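Local atomic coordinates of hypothetical protein RBSTP0775 (PDB entry 1RZ3), a protein that is of unknown function but probably acts as an ATP-binding kinase of the phosphoribulokinase and uridine kinase family. Residues Tyr182-Thr186 with Glu187-Lys191; Asn40-Ser43 with Gln44-Glu48. One frame throughout, in Å; residues are numbered along the deposited sequence.

Interaction 2 comes first along the chain. It lies in the last turns of helix 35-48, which follows strand 23-29 and a loop resembling a P-loop and leads on to edge strand 53-57. Interaction 1 comes much later, where helix 169-187 gives way to the short helix 189-192 and the chain heads for strand 195-197, the opposite edge of the parallel sheet. Each contact is local, closing a helical turn in interaction 2 and the bend between two helices in interaction 1, so they run in series and neither nest nor cross. The centres of interactions 1 and 2 are about 28 Å apart. Interaction 2 sits among helix 3-15 and strands 53-57 and 127-132; interaction 1 packs on strand 146-150 and helix 75-82.

Interaction 1 (Tyr182-Thr186 with Glu187-Lys191); sequences YYLET and EEPIK
Glu-187 N donates to Tyr-183 O (2.8 Å, 159° at the hydrogen), followed by a weak bond from Glu-188 N to Leu-184 O (3.2 Å). This is a tight junction between two helices: Glu-188, with positive phi, leaves helix 169-187 and is also the N-cap of helix 189-192. Pro-189 packs against the Tyr-183 ring, its CG 3.5 Å from Tyr-183 CE2 and its CD over one face. Leu-184 crosses the proline at about a right angle, Leu-184 CD2 meeting Pro-189 CG at 3.7 Å. The aliphatic part of Glu-187 approaches the Tyr-183 ring obliquely, CB 3.8 Å from CE1, while its carboxylate is turned 69° to the ring and pairs with Arg-141. The phenol OH bonds to Asp-28 and Gln-136 N, which pins the ring at its far end. Thr-186 has OG1 between its backbone N and carbonyl carbon, from where it folds back to donate to Tyr-182 O (2.7 Å), 37° above the carbonyl plane; Thr-186 N reaches the same oxygen from the opposite face. The methyl CG2 of Thr-186 sits over the centre of the Tyr-182 ring, 3.6 Å above its plane.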
loop_
_atom_site.group_PDB
_atom_site.type_symbol
_atom_site.label_atom_id
_atom_site.label_comp_id
_atom_site.label_asym_id
_atom_site.label_seq_id
_atom_site.Cartn_x
_atom_site.Cartn_y
_atom_site.Cartn_z
ATOM N N TYR A 182 -8.820 -14.387 3.871
ATOM C CA TYR A 182 -9.988 -13.818 3.209
ATOM C C TYR A 182 -9.549 -13.062 1.953
ATOM O O TYR A 182 -10.130 -13.215 0.876
ATOM C CB TYR A 182 -10.712 -12.851 4.151
ATOM C CG TYR A 182 -11.979 -12.263 3.567
ATOM C CD1 TYR A 182 -13.149 -13.020 3.483
ATOM C CD2 TYR A 182 -12.003 -10.955 3.072
ATOM C CE1 TYR A 182 -14.312 -12.492 2.924
ATOM C CE2 TYR A 182 -13.156 -10.418 2.509
ATOM C CZ TYR A 182 -14.309 -11.193 2.439
ATOM O OH TYR A 182 -15.455 -10.666 1.893
ATOM N N TYR A 183 -8.514 -12.245 2.105
ATOM C CA TYR A 183 -7.990 -11.456 0.993
ATOM C C TYR A 183 -7.501 -12.352 -0.141
ATOM O O TYR A 183 -7.882 -12.175 -1.303
ATOM C CB TYR A 183 -6.847 -10.570 1.496
ATOM C CG TYR A 183 -6.213 -9.692 0.437
ATOM C CD1 TYR A 183 -6.991 -8.846 -0.354
ATOM C CD2 TYR A 183 -4.831 -9.672 0.262
ATOM C CE1 TYR A 183 -6.404 -7.998 -1.294
ATOM C CE2 TYR A 183 -4.233 -8.823 -0.675
ATOM C CZ TYR A 183 -5.029 -7.990 -1.448
ATOM O OH TYR A 183 -4.453 -7.146 -2.372
ATOM N N LEU A 184 -6.662 -13.322 0.207
ATOM C CA LEU A 184 -6.101 -14.250 -0.769
ATOM C C LEU A 184 -7.168 -15.014 -1.541
ATOM O O LEU A 184 -7.035 -15.226 -2.744
ATOM C CB LEU A 184 -5.166 -15.243 -0.069
ATOM C CG LEU A 184 -3.855 -14.666 0.473
ATOM C CD1 LEU A 184 -3.168 -15.688 1.369
ATOM C CD2 LEU A 184 -2.950 -14.270 -0.692
ATOM N N GLU A 185 -8.226 -15.422 -0.853
ATOM C CA GLU A 185 -9.293 -16.178 -1.492
ATOM C C GLU A 185 -10.268 -15.328 -2.300
ATOM O O GLU A 185 -10.702 -15.736 -3.375
ATOM C CB GLU A 185 -10.072 -16.973 -0.443
ATOM C CG GLU A 185 -11.248 -17.747 -1.014
ATOM C CD GLU A 185 -11.940 -18.605 0.026
ATOM O OE1 GLU A 185 -12.460 -18.043 1.013
ATOM O OE2 GLU A 185 -11.962 -19.843 -0.147
ATOM N N THR A 186 -10.606 -14.150 -1.789
ATOM C CA THR A 186 -11.555 -13.288 -2.474
ATOM C C THR A 186 -10.957 -12.433 -3.593
ATOM O O THR A 186 -11.579 -12.274 -4.640
ATOM C CB THR A 186 -12.295 -12.359 -1.473
ATOM O OG1 THR A 186 -11.362 -11.470 -0.852
ATOM C CG2 THR A 186 -12.980 -13.182 -0.391
ATOM N N GLU A 187 -9.758 -11.895 -3.384
ATOM C CA GLU A 187 -9.135 -11.042 -4.398
ATOM C C GLU A 187 -7.993 -11.663 -5.208
ATOM O O GLU A 187 -7.574 -11.092 -6.218
ATOM C CB GLU A 187 -8.663 -9.733 -3.751
ATOM C CG GLU A 187 -9.776 -8.952 -3.062
ATOM C CD GLU A 187 -10.769 -8.322 -4.035
ATOM O OE1 GLU A 187 -10.815 -8.725 -5.221
ATOM O OE2 GLU A 187 -11.516 -7.416 -3.603
ATOM N N GLU A 188 -7.492 -12.821 -4.782
ATOM C CA GLU A 188 -6.404 -13.494 -5.502
ATOM C C GLU A 188 -5.301 -12.508 -5.907
ATOM O O GLU A 188 -4.938 -12.412 -7.082
ATOM C CB GLU A 188 -6.960 -14.176 -6.755
ATOM C CG GLU A 188 -8.004 -15.244 -6.477
ATOM C CD GLU A 188 -8.712 -15.706 -7.737
ATOM O OE1 GLU A 188 -9.559 -14.947 -8.258
ATOM O OE2 GLU A 188 -8.416 -16.822 -8.213
ATOM N N PRO A 189 -4.741 -11.777 -4.931
ATOM C CA PRO A 189 -3.683 -10.793 -5.175
ATOM C C PRO A 189 -2.435 -11.328 -5.868
ATOM O O PRO A 189 -1.781 -10.606 -6.616
ATOM C CB PRO A 189 -3.386 -10.254 -3.776
ATOM C CG PRO A 189 -3.675 -11.438 -2.893
ATOM C CD PRO A 189 -4.962 -11.959 -3.485
ATOM N N ILE A 190 -2.098 -12.589 -5.621
ATOM C CA ILE A 190 -0.917 -13.169 -6.245
ATOM C C ILE A 190 -1.137 -13.350 -7.744
ATOM O O ILE A 190 -0.237 -13.115 -8.546
ATOM C CB ILE A 190 -0.548 -14.514 -5.578
ATOM C CG1 ILE A 190 -0.249 -14.269 -4.094
ATOM C CG2 ILE A 190 0.662 -15.132 -6.273
ATOM C CD1 ILE A 190 0.129 -15.510 -3.303
ATOM N N LYS A 191 -2.346 -13.750 -8.118
ATOM C CA LYS A 191 -2.695 -13.934 -9.520
ATOM C C LYS A 191 -2.864 -12.573 -10.208
ATOM O O LYS A 191 -2.522 -12.405 -11.378
ATOM C CB LYS A 191 -4.003 -14.717 -9.627
ATOM C CG LYS A 191 -4.466 -14.984 -11.053
ATOM C CD LYS A 191 -5.853 -15.639 -11.084
ATOM C CE LYS A 191 -5.902 -16.926 -10.260
ATOM N NZ LYS A 191 -4.963 -17.972 -10.767
HETATM O O HOH W 1 -10.903 -12.013 -7.318
#

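Interaction 2 (Asn40-Ser43 with Gln44-Glu48); sequences NQLS and QTLRE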
loop_
_atom_site.group_PDB
_atom_site.type_symbol
_atom_site.label_atom_id
_atom_site.label_comp_id
_atom_site.label_asym_id
_atom_site.label_seq_id
_atom_site.Cartn_x
_atom_site.Cartn_y
_atom_site.Cartn_z
ATOM N N ASN A 40 10.724 1.941 0.435
ATOM C CA ASN A 40 11.697 2.997 0.671
ATOM C C ASN A 40 12.994 2.808 -0.105
ATOM O O ASN A 40 13.510 3.754 -0.698
ATOM C CB ASN A 40 11.989 3.127 2.167
ATOM C CG ASN A 40 10.761 3.532 2.966
ATOM O OD1 ASN A 40 9.899 4.262 2.474
ATOM N ND2 ASN A 40 10.682 3.068 4.205
ATOM N N GLN A 41 13.521 1.590 -0.110
ATOM C CA GLN A 41 14.758 1.328 -0.832
ATOM C C GLN A 41 14.557 1.470 -2.336
ATOM O O GLN A 41 15.416 2.002 -3.041
ATOM C CB GLN A 41 15.279 -0.072 -0.510
ATOM C CG GLN A 41 15.708 -0.238 0.936
ATOM C CD GLN A 41 16.471 -1.523 1.169
ATOM O OE1 GLN A 41 15.945 -2.619 0.973
ATOM N NE2 GLN A 41 17.725 -1.396 1.588
ATOM N N LEU A 42 13.418 0.993 -2.825
ATOM C CA LEU A 42 13.120 1.078 -4.248
ATOM C C LEU A 42 12.984 2.536 -4.692
ATOM O O LEU A 42 13.554 2.939 -5.705
ATOM C CB LEU A 42 11.831 0.313 -4.564
ATOM C CG LEU A 42 11.489 0.166 -6.047
ATOM C CD1 LEU A 42 12.633 -0.545 -6.769
ATOM C CD2 LEU A 42 10.196 -0.624 -6.192
ATOM N N SER A 43 12.235 3.328 -3.930
ATOM C CA SER A 43 12.044 4.731 -4.271
ATOM C C SER A 43 13.384 5.464 -4.270
ATOM O O SER A 43 13.628 6.335 -5.105
ATOM C CB SER A 43 11.078 5.398 -3.284
ATOM O OG SER A 43 11.589 5.357 -1.963
ATOM N N GLN A 44 14.250 5.103 -3.330
ATOM C CA GLN A 44 15.567 5.718 -3.232
ATOM C C GLN A 44 16.381 5.431 -4.495
ATOM O O GLN A 44 16.972 6.331 -5.089
ATOM C CB GLN A 44 16.305 5.179 -2.002
ATOM C CG GLN A 44 17.628 5.866 -1.714
ATOM C CD GLN A 44 17.484 7.371 -1.584
ATOM O OE1 GLN A 44 17.188 8.064 -2.559
ATOM N NE2 GLN A 44 17.685 7.886 -0.375
ATOM N N THR A 45 16.409 4.168 -4.896
ATOM C CA THR A 45 17.143 3.758 -6.089
ATOM C C THR A 45 16.606 4.464 -7.339
ATOM O O THR A 45 17.375 4.882 -8.213
ATOM C CB THR A 45 17.045 2.236 -6.276
ATOM O OG1 THR A 45 17.451 1.584 -5.064
ATOM C CG2 THR A 45 17.940 1.776 -7.412
ATOM N N LEU A 46 15.286 4.603 -7.421
ATOM C CA LEU A 46 14.667 5.269 -8.564
ATOM C C LEU A 46 15.080 6.734 -8.638
ATOM O O LEU A 46 15.381 7.255 -9.717
ATOM C CB LEU A 46 13.136 5.145 -8.482
ATOM C CG LEU A 46 12.583 3.746 -8.799
ATOM C CD1 LEU A 46 11.125 3.652 -8.387
ATOM C CD2 LEU A 46 12.738 3.460 -10.290
ATOM N N ARG A 47 15.106 7.405 -7.490
ATOM C CA ARG A 47 15.498 8.812 -7.461
ATOM C C ARG A 47 16.918 8.994 -7.987
ATOM O O ARG A 47 17.217 9.969 -8.675
ATOM C CB ARG A 47 15.397 9.362 -6.040
ATOM C CG ARG A 47 13.968 9.446 -5.526
ATOM C CD ARG A 47 13.914 10.008 -4.112
ATOM N NE ARG A 47 12.541 10.050 -3.624
ATOM C CZ ARG A 47 12.077 9.293 -2.639
ATOM N NH1 ARG A 47 12.883 8.438 -2.024
ATOM N NH2 ARG A 47 10.800 9.370 -2.288
ATOM N N GLU A 48 17.789 8.049 -7.668
ATOM C CA GLU A 48 19.166 8.126 -8.125
ATOM C C GLU A 48 19.243 7.873 -9.626
ATOM O O GLU A 48 20.242 8.198 -10.263
ATOM C CB GLU A 48 20.025 7.136 -7.337
ATOM C CG GLU A 48 19.974 7.425 -5.842
ATOM C CD GLU A 48 20.797 6.470 -5.010
ATOM O OE1 GLU A 48 20.546 5.245 -5.081
ATOM O OE2 GLU A 48 21.689 6.949 -4.277
HETATM O O HOH W 2 13.064 6.312 0.287
#
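Arg-47 doubles back along its helix so that Ser-43 CB lies over one face of the guanidinium, 3.8 Å from NH1. Beyond CG the arginine chain is fully extended as far as NE, which carries the flat group past the serine; NH1 comes within 3.3 Å of Ser-43 OG. A water at the edge of the guanidinium, in its plane, accepts from Arg-47 NH1 (3.1 Å) and donates to Asn-40 O (2.8 Å), bridging two turns. The other terminal nitrogen, NH2, bonds to Val-53 O, so the group is held by the helix water on one nitrogen and by strand 53-57 on the other.

Between these residues the backbone keeps regular bonds from Gln-44, Thr-45, Leu-46 and Arg-47 N to the carbonyl oxygens four residues earlier. The helix, 35-48, follows a loop with the pattern of a P-loop (Walker A), in keeping with the P-loop NTPase clan; the Asn-40 side chain touches residues of that pattern.

Round the helix from the arginine, Thr-45 OG1 stands beside its own backbone N (chi1 -53°) and donates to Gln-41 O at 2.9 Å, tilted 32° from the carbonyl plane. Thr-45 N reaches the same oxygen, 3.0 Å away, from the opposite face, so two donors grip Gln-41 O. A valine at Thr-45 would probably leave Gln-41 O with the backbone N-H as its one remaining donor of this pair. On the buried side Leu-42 and Leu-46 line up one turn apart, Leu-42 CG 4.2 Å from Leu-46 CD1. Both pack on Met-129 of strand 127-132 and meet helix 3-15, Leu-42 at Leu-10 and Ile-14, Leu-46 at Cys-11. Leu-46 CG rides 3.3 Å from Leu-42 O.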